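Local coordinates for protein phenylacetate-coenzyme A ligase (Bacteroides vulgatus, PDB 3LAX) that forms the small alpha-beta C-terminal domain of a ligase belonging to the AMP-binding enzyme family, at residues Leu23-Leu29 with Leu66-Ile70; Met46-Val50 with Pro82-Leu86; Asp32-Glu38 with Val100-Arg106; Gln18-Ile22 with Gln73-Ile78. All coordinates share one frame; numbering follows the deposited sequence.

Interaction 1: Leu23-Leu29 with Leu66-Ile70; sequences LLQFKEL and LTREI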
# COMPACT_ATOMS: atom_id res chain seq x y z
N LEU A 23 4.19 -1.76 -6.95
CA LEU A 23 3.71 -3.07 -6.49
C LEU A 23 3.61 -4.08 -7.62
O LEU A 23 3.88 -5.28 -7.43
CB LEU A 23 2.35 -2.93 -5.81
CG LEU A 23 2.31 -2.07 -4.54
CD1 LEU A 23 0.89 -2.00 -4.00
CD2 LEU A 23 3.29 -2.62 -3.49
N LEU A 24 3.19 -3.62 -8.80
CA LEU A 24 2.96 -4.54 -9.92
C LEU A 24 4.20 -5.28 -10.38
O LEU A 24 4.10 -6.35 -10.97
CB LEU A 24 2.38 -3.80 -11.11
CG LEU A 24 0.87 -3.69 -11.19
CD1 LEU A 24 0.52 -2.74 -12.32
CD2 LEU A 24 0.23 -5.07 -11.41
N GLN A 25 5.38 -4.72 -10.12
CA GLN A 25 6.62 -5.32 -10.60
C GLN A 25 7.05 -6.55 -9.80
O GLN A 25 7.90 -7.32 -10.25
CB GLN A 25 7.76 -4.30 -10.63
CG GLN A 25 7.84 -3.49 -11.93
CD GLN A 25 7.98 -4.37 -13.17
OE1 GLN A 25 9.01 -5.00 -13.40
NE2 GLN A 25 6.93 -4.40 -13.98
N PHE A 26 6.47 -6.73 -8.61
CA PHE A 26 6.85 -7.86 -7.74
C PHE A 26 6.10 -9.15 -8.09
O PHE A 26 4.87 -9.22 -7.97
CB PHE A 26 6.60 -7.55 -6.26
CG PHE A 26 7.53 -6.51 -5.69
CD1 PHE A 26 8.68 -6.89 -5.02
CD2 PHE A 26 7.26 -5.16 -5.85
CE1 PHE A 26 9.53 -5.95 -4.48
CE2 PHE A 26 8.11 -4.20 -5.31
CZ PHE A 26 9.26 -4.60 -4.64
N LYS A 27 6.86 -10.17 -8.51
CA LYS A 27 6.25 -11.45 -8.85
C LYS A 27 5.59 -12.07 -7.63
O LYS A 27 4.64 -12.83 -7.76
CB LYS A 27 7.30 -12.40 -9.44
CG LYS A 27 8.46 -12.71 -8.51
CD LYS A 27 9.56 -13.47 -9.24
CE LYS A 27 9.07 -14.83 -9.76
NZ LYS A 27 8.28 -14.74 -11.03
N GLU A 28 6.07 -11.70 -6.44
CA GLU A 28 5.55 -12.26 -5.21
C GLU A 28 4.19 -11.72 -4.84
O GLU A 28 3.56 -12.22 -3.91
CB GLU A 28 6.51 -11.97 -4.05
CG GLU A 28 7.91 -12.52 -4.23
CD GLU A 28 8.90 -11.52 -4.86
OE1 GLU A 28 8.47 -10.56 -5.55
OE2 GLU A 28 10.11 -11.73 -4.64
N LEU A 29 3.75 -10.65 -5.51
CA LEU A 29 2.50 -9.98 -5.15
C LEU A 29 1.40 -10.18 -6.17
O LEU A 29 1.66 -10.34 -7.37
CB LEU A 29 2.74 -8.47 -4.99
CG LEU A 29 3.80 -8.02 -3.98
CD1 LEU A 29 3.91 -6.48 -4.00
CD2 LEU A 29 3.48 -8.52 -2.58
N LEU A 66 10.85 -9.04 1.73
CA LEU A 66 9.95 -8.52 0.71
C LEU A 66 9.26 -7.26 1.22
O LEU A 66 9.19 -6.25 0.51
CB LEU A 66 8.92 -9.60 0.34
CG LEU A 66 7.78 -9.22 -0.61
CD1 LEU A 66 8.32 -8.70 -1.95
CD2 LEU A 66 6.84 -10.40 -0.80
N THR A 67 8.75 -7.30 2.45
CA THR A 67 8.07 -6.16 3.04
C THR A 67 9.02 -4.96 3.09
O THR A 67 8.64 -3.83 2.75
CB THR A 67 7.55 -6.50 4.45
OG1 THR A 67 6.60 -7.57 4.37
CG2 THR A 67 6.85 -5.29 5.08
N ARG A 68 10.26 -5.20 3.51
CA ARG A 68 11.28 -4.16 3.60
C ARG A 68 11.57 -3.54 2.24
O ARG A 68 11.63 -2.31 2.10
CB ARG A 68 12.56 -4.76 4.19
CG ARG A 68 13.80 -3.88 4.19
CD ARG A 68 15.04 -4.79 4.40
NE ARG A 68 16.26 -4.06 4.74
CZ ARG A 68 17.48 -4.60 4.81
NH1 ARG A 68 17.66 -5.89 4.54
NH2 ARG A 68 18.52 -3.85 5.14
N GLU A 69 11.72 -4.37 1.22
CA GLU A 69 12.04 -3.87 -0.12
C GLU A 69 10.89 -3.04 -0.69
O GLU A 69 11.12 -1.99 -1.30
CB GLU A 69 12.40 -5.02 -1.06
CG GLU A 69 12.67 -4.59 -2.50
CD GLU A 69 13.86 -3.64 -2.66
OE1 GLU A 69 14.65 -3.44 -1.70
OE2 GLU A 69 14.01 -3.11 -3.77
N ILE A 70 9.66 -3.49 -0.50
CA ILE A 70 8.50 -2.72 -0.96
C ILE A 70 8.46 -1.37 -0.25
O ILE A 70 8.23 -0.32 -0.88
CB ILE A 70 7.18 -3.49 -0.72
CG1 ILE A 70 7.14 -4.77 -1.57
CG2 ILE A 70 5.97 -2.60 -1.03
CD1 ILE A 70 6.17 -5.84 -1.06
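Phe26, Glu28 and Leu29, in the type I turn that follows helix 16-24, pack with Leu23 against Leu66 and Ile70 on one side of helix 60-78, so that a type I turn and the end of one helix rest on another helix within the helical layer of this alpha-beta domain. The turn closes through Leu29 N to Phe26 O, 3.1 Å. Ile70 is divided among three partners. Its CG1 lies over one face of the Phe26 ring, 3.9 Å from the ring centroid and 17° off the normal, which fits a CH-pi contact. The other branch, CG2, meets Leu23 CD2 at 3.6 Å, and CD1 meets Leu29 CD1 tip to tip at 3.8 Å. This division follows from the first torsion of Ile70 (chi1 -65°), which sets CG1 anti to the carbonyl carbon and CG2 anti to the backbone N. Leu66 straddles the turn with its two methyls: CD1 approaches Phe26 CD1 obliquely at 3.6 Å, while CD2 lies 3.6 Å from Glu28 CB, the two side chains passing in opposite directions. At the ring edge, near its plane, sit Glu28 OE1 and Glu69 CG, the latter 4.0 Å from Phe26 CE1. The carboxylate of Glu69 is taken up by Arg72 and Gln73 of its own helix. Leu66 and Ile70 also touch Leu86 of strand 83-87, and Ile70 touches Val84. No hydrogen bond crosses between the two segments, which implies that shape and the burial of apolar carbon hold the turn to the helix.

Interaction 2: Met46-Val50 with Pro82-Leu86; sequences MTVEV and PRVKL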
# COMPACT_ATOMS: atom_id res chain seq x y z
N MSE A 46 -0.35 6.26 6.63
CA MSE A 46 -0.75 5.50 5.46
C MSE A 46 -0.36 4.05 5.64
O MSE A 46 0.78 3.76 5.96
CB MSE A 46 -0.06 6.04 4.20
CG MSE A 46 -0.25 5.13 2.98
SE MSE A 46 0.69 5.63 1.35
CE MSE A 46 -0.33 7.22 0.96
N THR A 47 -1.32 3.15 5.45
CA THR A 47 -1.03 1.72 5.39
C THR A 47 -1.26 1.26 3.95
O THR A 47 -2.24 1.64 3.32
CB THR A 47 -1.95 0.92 6.34
OG1 THR A 47 -1.73 1.36 7.69
CG2 THR A 47 -1.65 -0.58 6.24
N VAL A 48 -0.33 0.45 3.44
CA VAL A 48 -0.51 -0.16 2.14
C VAL A 48 -0.58 -1.67 2.33
O VAL A 48 0.42 -2.31 2.63
CB VAL A 48 0.63 0.22 1.16
CG1 VAL A 48 0.43 -0.47 -0.18
CG2 VAL A 48 0.71 1.75 0.99
N GLU A 49 -1.79 -2.21 2.19
CA GLU A 49 -1.99 -3.66 2.21
C GLU A 49 -1.91 -4.16 0.77
O GLU A 49 -2.45 -3.55 -0.15
CB GLU A 49 -3.36 -4.01 2.76
CG GLU A 49 -3.49 -3.82 4.26
CD GLU A 49 -4.91 -4.02 4.75
OE1 GLU A 49 -5.81 -3.26 4.33
OE2 GLU A 49 -5.13 -4.96 5.54
N VAL A 50 -1.22 -5.27 0.57
CA VAL A 50 -1.17 -5.86 -0.76
C VAL A 50 -1.23 -7.37 -0.64
O VAL A 50 -0.61 -7.97 0.25
CB VAL A 50 0.07 -5.40 -1.59
CG1 VAL A 50 1.36 -5.65 -0.83
CG2 VAL A 50 0.09 -6.09 -2.95
N PRO A 82 5.26 4.52 4.04
CA PRO A 82 4.00 3.85 4.38
C PRO A 82 4.26 2.65 5.26
O PRO A 82 5.39 2.13 5.30
CB PRO A 82 3.50 3.37 3.02
CG PRO A 82 4.77 3.05 2.27
CD PRO A 82 5.81 4.03 2.77
N ARG A 83 3.24 2.22 5.98
CA ARG A 83 3.30 0.92 6.64
C ARG A 83 2.81 -0.13 5.66
O ARG A 83 1.66 -0.12 5.26
CB ARG A 83 2.44 0.92 7.91
CG ARG A 83 2.37 -0.44 8.58
CD ARG A 83 3.76 -1.01 8.85
NE ARG A 83 3.89 -1.52 10.21
CZ ARG A 83 3.36 -2.66 10.64
NH1 ARG A 83 2.66 -3.43 9.81
NH2 ARG A 83 3.53 -3.04 11.90
N VAL A 84 3.70 -1.03 5.25
CA VAL A 84 3.34 -2.05 4.29
C VAL A 84 2.96 -3.36 4.99
O VAL A 84 3.69 -3.85 5.86
CB VAL A 84 4.50 -2.30 3.30
CG1 VAL A 84 4.18 -3.47 2.35
CG2 VAL A 84 4.83 -1.01 2.52
N LYS A 85 1.79 -3.89 4.62
CA LYS A 85 1.31 -5.14 5.18
C LYS A 85 0.97 -6.11 4.05
O LYS A 85 0.09 -5.83 3.23
CB LYS A 85 0.07 -4.91 6.04
CG LYS A 85 0.31 -4.02 7.25
CD LYS A 85 -0.94 -3.90 8.10
CE LYS A 85 -0.70 -3.05 9.33
NZ LYS A 85 -1.93 -2.91 10.14
N LEU A 86 1.66 -7.25 4.02
CA LEU A 86 1.37 -8.26 3.03
C LEU A 86 0.28 -9.16 3.61
O LEU A 86 0.37 -9.59 4.76
CB LEU A 86 2.62 -9.07 2.69
CG LEU A 86 3.77 -8.15 2.22
CD1 LEU A 86 4.98 -8.96 1.76
CD2 LEU A 86 3.31 -7.19 1.14
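The flat groups joining Met46-Val50 to Pro82-Leu86 are peptide units; one N-H donor lies in the plane of the carbonyl it meets and three are tilted from it, while the side chains stand off the two faces of the sheet: Val48, Val50, Val84 and Leu86 on one, Thr47, Glu49, Arg83 and Lys85 on the other. Arg83 N lies in the carbonyl plane of Met46, a selenomethionine, and donates to its O at 2.9 Å. Val48 N to Arg83 O is 2.8 Å, with the donor tilted 25° from the plane. Lys85 N then donates to Val48 O at 2.9 Å, tilted by 30°. Val50 N donates to Lys85 O at 3.0 Å, and the ladder runs on to Val87. Val48 thus bonds through both N and O to the residues flanking Val84, the pattern of a parallel pair, and the two short segments run 21° apart. CA-H...O contacts fill the gaps, such as Glu49 CA to Lys85 O, 3.2 Å. On the polar face Thr47 CG2, standing anti to the backbone N, lies against the extended Lys85 chain, 3.9 Å from CD in one of its two conformers. Before the strand, Pro82 CB touches Val48 CG2 (3.8 Å) and the selenium of Met46, side by side with both. Strand 43-52, helix 60-78 and strand 83-87 make a beta-alpha-beta crossover. Its helix covers the valine face through Thr71 on Val84 and Leu66 and Thr67 on Leu86, with Ile78 on Met46; Ile19 and Leu23 of helix 16-24 pack beside it, and strand 32-40 pairs with the far edge of 43-52.

Interaction 3: Asp32-Glu38 with Val100-Arg106; sequences DYLITLE and VRVKDLR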
# COMPACT_ATOMS: atom_id res chain seq x y z
N ASP A 32 -3.95 -6.83 -6.44
CA ASP A 32 -4.85 -6.11 -5.56
C ASP A 32 -4.18 -5.57 -4.32
O ASP A 32 -3.44 -6.28 -3.63
CB ASP A 32 -6.04 -6.99 -5.19
CG ASP A 32 -6.88 -7.33 -6.39
OD1 ASP A 32 -7.55 -6.40 -6.91
OD2 ASP A 32 -6.83 -8.49 -6.86
N TYR A 33 -4.44 -4.30 -4.06
CA TYR A 33 -3.84 -3.59 -2.95
C TYR A 33 -4.88 -2.60 -2.43
O TYR A 33 -5.88 -2.29 -3.11
CB TYR A 33 -2.59 -2.83 -3.41
CG TYR A 33 -2.92 -1.73 -4.39
CD1 TYR A 33 -3.07 -0.43 -3.96
CD2 TYR A 33 -3.09 -2.00 -5.74
CE1 TYR A 33 -3.39 0.59 -4.85
CE2 TYR A 33 -3.40 -0.99 -6.64
CZ TYR A 33 -3.55 0.30 -6.19
OH TYR A 33 -3.88 1.31 -7.08
N LEU A 34 -4.66 -2.13 -1.21
CA LEU A 34 -5.55 -1.14 -0.62
C LEU A 34 -4.72 -0.19 0.22
O LEU A 34 -3.96 -0.61 1.07
CB LEU A 34 -6.58 -1.83 0.28
CG LEU A 34 -7.55 -0.89 0.99
CD1 LEU A 34 -8.38 -0.12 -0.02
CD2 LEU A 34 -8.43 -1.68 1.95
N ILE A 35 -4.86 1.10 -0.07
CA ILE A 35 -4.16 2.13 0.67
C ILE A 35 -5.15 2.70 1.67
O ILE A 35 -6.21 3.20 1.29
CB ILE A 35 -3.72 3.27 -0.28
CG1 ILE A 35 -2.78 2.75 -1.38
CG2 ILE A 35 -3.07 4.39 0.50
CD1 ILE A 35 -2.64 3.72 -2.57
N THR A 36 -4.85 2.59 2.96
CA THR A 36 -5.74 3.12 3.98
C THR A 36 -5.10 4.31 4.68
O THR A 36 -3.97 4.22 5.16
CB THR A 36 -6.13 2.07 5.05
OG1 THR A 36 -6.80 0.97 4.42
CG2 THR A 36 -7.07 2.68 6.10
N LEU A 37 -5.81 5.44 4.70
CA LEU A 37 -5.33 6.65 5.36
C LEU A 37 -6.14 6.83 6.63
O LEU A 37 -7.37 6.79 6.60
CB LEU A 37 -5.51 7.87 4.45
CG LEU A 37 -4.87 7.75 3.07
CD1 LEU A 37 -5.27 8.89 2.14
CD2 LEU A 37 -3.34 7.65 3.17
N GLU A 38 -5.46 7.03 7.75
CA GLU A 38 -6.20 7.30 8.97
C GLU A 38 -5.45 8.24 9.89
O GLU A 38 -4.28 8.54 9.67
CB GLU A 38 -6.56 5.99 9.69
CG GLU A 38 -5.42 5.02 9.84
CD GLU A 38 -5.92 3.60 10.07
OE1 GLU A 38 -6.88 3.42 10.86
OE2 GLU A 38 -5.35 2.67 9.46
N VAL A 100 -12.06 0.49 -5.75
CA VAL A 100 -11.70 1.37 -4.64
C VAL A 100 -10.31 1.00 -4.11
O VAL A 100 -10.15 0.01 -3.39
CB VAL A 100 -12.74 1.26 -3.50
CG1 VAL A 100 -12.30 2.08 -2.29
CG2 VAL A 100 -14.11 1.71 -3.99
N ARG A 101 -9.30 1.78 -4.49
CA ARG A 101 -7.91 1.47 -4.13
C ARG A 101 -7.45 2.24 -2.92
O ARG A 101 -6.44 1.91 -2.31
CB ARG A 101 -6.97 1.75 -5.30
CG ARG A 101 -7.19 0.87 -6.50
CD ARG A 101 -7.03 -0.60 -6.15
NE ARG A 101 -6.77 -1.37 -7.36
CZ ARG A 101 -6.87 -2.69 -7.45
NH1 ARG A 101 -7.23 -3.41 -6.39
NH2 ARG A 101 -6.60 -3.30 -8.60
N VAL A 102 -8.18 3.30 -2.58
CA VAL A 102 -7.84 4.12 -1.43
C VAL A 102 -9.04 4.21 -0.51
O VAL A 102 -10.14 4.56 -0.95
CB VAL A 102 -7.44 5.54 -1.87
CG1 VAL A 102 -7.03 6.37 -0.66
CG2 VAL A 102 -6.32 5.47 -2.88
N LYS A 103 -8.83 3.89 0.77
CA LYS A 103 -9.82 4.08 1.81
C LYS A 103 -9.31 5.17 2.76
O LYS A 103 -8.35 4.97 3.49
CB LYS A 103 -10.09 2.77 2.56
CG LYS A 103 -11.04 2.92 3.74
CD LYS A 103 -11.76 1.63 4.06
CE LYS A 103 -10.80 0.48 4.21
NZ LYS A 103 -11.45 -0.73 4.81
N ASP A 104 -9.96 6.33 2.73
CA ASP A 104 -9.51 7.48 3.51
C ASP A 104 -10.47 7.71 4.67
O ASP A 104 -11.59 8.20 4.48
CB ASP A 104 -9.41 8.73 2.63
CG ASP A 104 -8.66 9.86 3.31
OD1 ASP A 104 -8.51 9.84 4.56
OD2 ASP A 104 -8.23 10.79 2.60
N LEU A 105 -10.03 7.34 5.86
CA LEU A 105 -10.86 7.38 7.04
C LEU A 105 -10.59 8.61 7.87
O LEU A 105 -11.08 8.75 8.99
CB LEU A 105 -10.61 6.13 7.87
CG LEU A 105 -10.88 4.82 7.13
CD1 LEU A 105 -10.62 3.61 8.02
CD2 LEU A 105 -12.32 4.80 6.62
N ARG A 106 -9.79 9.52 7.33
CA ARG A 106 -9.52 10.76 8.03
C ARG A 106 -10.74 11.64 7.89
O ARG A 106 -11.57 11.43 7.01
CB ARG A 106 -8.30 11.46 7.44
CG ARG A 106 -7.04 10.60 7.48
CD ARG A 106 -5.92 11.30 6.76
NE ARG A 106 -6.22 11.45 5.34
CZ ARG A 106 -5.51 12.18 4.49
NH1 ARG A 106 -4.44 12.83 4.93
NH2 ARG A 106 -5.86 12.25 3.22
O HOH W 1 -6.67 -6.04 -9.58
O HOH W 2 -8.47 -2.53 -3.45
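Asp32 OD1 is gripped by Arg101 NH1 in a salt bridge at 3.1 Å and by a water at 2.8 Å that also accepts from Arg101 NH2. The oxygen offers NH1 its anti lone pair, the N-H...O angle is 171°, and OD1 lies in the guanidinium plane. The Arg101 chain bends at chi2 (-59°) and crosses the Tyr33 ring, CD sitting 3.9 Å from the ring centroid over one face as a CH-pi contact; Tyr33 OH itself bonds to Glu20. Beyond this clamp the backbones pair as parallel strands: Ile35 N to Arg101 O, Lys103 N to Ile35 O at 2.8 Å, Leu37 N to Lys103 O, and Leu105 N to Leu37 O. At the far end Asp104 OD1 takes Arg106 N (3.1 Å), an Asx turn, and Arg106 NE (2.9 Å) from opposite faces of its plane, while NH2 bonds OD2 side-on. Leu37 CD1 lies against this fixed pair, 3.5 Å from Asp104 OD2. Strand 102-104 is an outermost strand of the chain's mixed sheet, next to 32-40, which pairs antiparallel with 43-52; Pro16 and Ile19 of helix 16-24 cover Ile35, and Asp44 adds a salt bridge to Arg106.

Interaction 4: Gln18-Ile22 with Gln73-Ile78; sequences QIETI and QLKDEI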
# COMPACT_ATOMS: atom_id res chain seq x y z
N GLN A 18 1.36 5.75 -8.55
CA GLN A 18 2.79 5.57 -8.25
C GLN A 18 3.03 4.30 -7.45
O GLN A 18 3.99 3.57 -7.63
CB GLN A 18 3.30 6.74 -7.37
CG GLN A 18 3.29 8.15 -7.98
CD GLN A 18 3.79 9.22 -7.00
OE1 GLN A 18 5.00 9.46 -6.87
NE2 GLN A 18 2.86 9.88 -6.31
N ILE A 19 2.16 4.11 -6.47
CA ILE A 19 2.26 2.97 -5.57
C ILE A 19 1.92 1.70 -6.33
O ILE A 19 2.64 0.70 -6.26
CB ILE A 19 1.31 3.18 -4.38
CG1 ILE A 19 1.82 4.33 -3.49
CG2 ILE A 19 1.16 1.89 -3.57
CD1 ILE A 19 0.82 4.86 -2.49
N GLU A 20 0.81 1.74 -7.07
CA GLU A 20 0.38 0.61 -7.89
C GLU A 20 1.49 0.14 -8.82
O GLU A 20 1.77 -1.05 -8.92
CB GLU A 20 -0.84 1.02 -8.71
CG GLU A 20 -1.42 -0.06 -9.58
CD GLU A 20 -2.64 0.43 -10.33
OE1 GLU A 20 -3.65 0.80 -9.68
OE2 GLU A 20 -2.59 0.48 -11.57
N THR A 21 2.12 1.08 -9.52
CA THR A 21 3.15 0.74 -10.49
C THR A 21 4.31 -0.02 -9.85
O THR A 21 4.81 -1.02 -10.40
CB THR A 21 3.67 2.00 -11.17
OG1 THR A 21 2.59 2.60 -11.89
CG2 THR A 21 4.80 1.67 -12.14
N ILE A 22 4.73 0.45 -8.69
CA ILE A 22 5.80 -0.22 -7.95
C ILE A 22 5.39 -1.63 -7.51
O ILE A 22 6.15 -2.58 -7.70
CB ILE A 22 6.26 0.63 -6.76
CG1 ILE A 22 7.17 1.76 -7.26
CG2 ILE A 22 6.99 -0.22 -5.73
CD1 ILE A 22 7.33 2.91 -6.31
N GLN A 73 11.17 0.98 -1.68
CA GLN A 73 10.83 1.48 -3.01
C GLN A 73 9.69 2.49 -2.96
O GLN A 73 9.73 3.51 -3.67
CB GLN A 73 10.47 0.34 -3.97
CG GLN A 73 11.68 -0.47 -4.41
CD GLN A 73 11.35 -1.39 -5.56
OE1 GLN A 73 10.45 -1.10 -6.36
NE2 GLN A 73 12.04 -2.51 -5.65
N LEU A 74 8.68 2.23 -2.14
CA LEU A 74 7.56 3.18 -2.02
C LEU A 74 8.03 4.51 -1.43
O LEU A 74 7.67 5.58 -1.93
CB LEU A 74 6.40 2.60 -1.20
CG LEU A 74 5.69 1.42 -1.86
CD1 LEU A 74 4.59 0.89 -0.96
CD2 LEU A 74 5.12 1.85 -3.21
N LYS A 75 8.82 4.45 -0.36
CA LYS A 75 9.35 5.69 0.22
C LYS A 75 10.14 6.49 -0.83
O LYS A 75 9.98 7.72 -0.93
CB LYS A 75 10.21 5.43 1.46
CG LYS A 75 10.69 6.74 2.09
CD LYS A 75 11.45 6.58 3.39
CE LYS A 75 11.66 7.96 4.04
NZ LYS A 75 12.59 7.95 5.22
N ASP A 76 10.97 5.82 -1.61
CA ASP A 76 11.76 6.51 -2.64
C ASP A 76 10.88 7.24 -3.64
O ASP A 76 11.28 8.27 -4.18
CB ASP A 76 12.62 5.52 -3.41
CG ASP A 76 13.85 5.11 -2.66
OD1 ASP A 76 14.04 5.63 -1.54
OD2 ASP A 76 14.62 4.27 -3.18
N GLU A 77 9.70 6.70 -3.90
CA GLU A 77 8.83 7.27 -4.93
C GLU A 77 7.90 8.33 -4.39
O GLU A 77 7.80 9.42 -4.97
CB GLU A 77 8.00 6.17 -5.60
CG GLU A 77 6.96 6.70 -6.60
CD GLU A 77 7.58 7.47 -7.76
OE1 GLU A 77 8.73 7.16 -8.15
OE2 GLU A 77 6.90 8.38 -8.30
N ILE A 78 7.21 8.03 -3.30
CA ILE A 78 6.16 8.93 -2.79
C ILE A 78 6.63 9.90 -1.72
O ILE A 78 5.94 10.88 -1.42
CB ILE A 78 4.91 8.15 -2.33
CG1 ILE A 78 5.20 7.35 -1.05
CG2 ILE A 78 4.41 7.25 -3.47
CD1 ILE A 78 4.02 6.55 -0.55
O HOH W 3 8.89 -2.23 -8.29
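Ile19 and Ile22 of helix 16-24 face Leu74, Glu77 and Ile78 of helix 60-78, a helix pair on one side of the domain's sheet. The short segments run roughly antiparallel, at 145°, with axes 10.0 Å apart, a separation bridged by interleaved side chains.

Apolar packing does most of the work. Leu74 CD2 fits between the two isoleucines, 4.0 Å from Ile19 CG2 and 3.8 Å from Ile22 CG2. Leu74 and Ile19 cross at about a right angle, whereas Leu74 and Ile22 meet at a slant. Ile19 CG1, anti to its carbonyl carbon (chi1 -69°), also reaches Ile78 CG2 at 3.9 Å. Met46 of strand 43-52 closes this patch from the sheet side, touching both Ile19 and Ile78.

Contacts of mixed character involve Ile22 and Gln18. In one of its two conformers, Ile22 has CD1 3.4 Å from Glu77 CB and close to the backbone carbonyl of Gln73, so a methyl covers part of the helix surface. The Gln18 side chain crosses that of Glu77 at about a right angle, its CB 3.7 Å from Glu77 CG.

One water bridges the helices. Gln73 NE2 is bound to Glu69 on its own helix, and the water links the OE1 of the same amide to Ile22 O, donating to Ile22 O at 2.8 Å and to Gln73 OE1 at 2.7 Å.

Interactions 1 and 4 both use helices 16-24 and 60-78, interaction 1 adding the turn after the first helix; their centres are about 11 Å apart, and Phe26 touches Gln73 between them. Interactions 2 and 3, centres about 10 Å apart, are parallel pairings toward the two outer strands of one mixed sheet, ordered 83-87, 43-52, 32-40, 102-104; the middle strands link them through Thr47 with Thr36 and Glu49 with Leu34. Along the chain, interaction 1 falls within the span of interaction 4, and interaction 2 within that of interaction 3, while each helix contact alternates with each strand contact. Helices and sheet are therefore interlocked in one compact alpha-beta domain, with Met46 and Ile19 meeting where interactions 2 and 4 join.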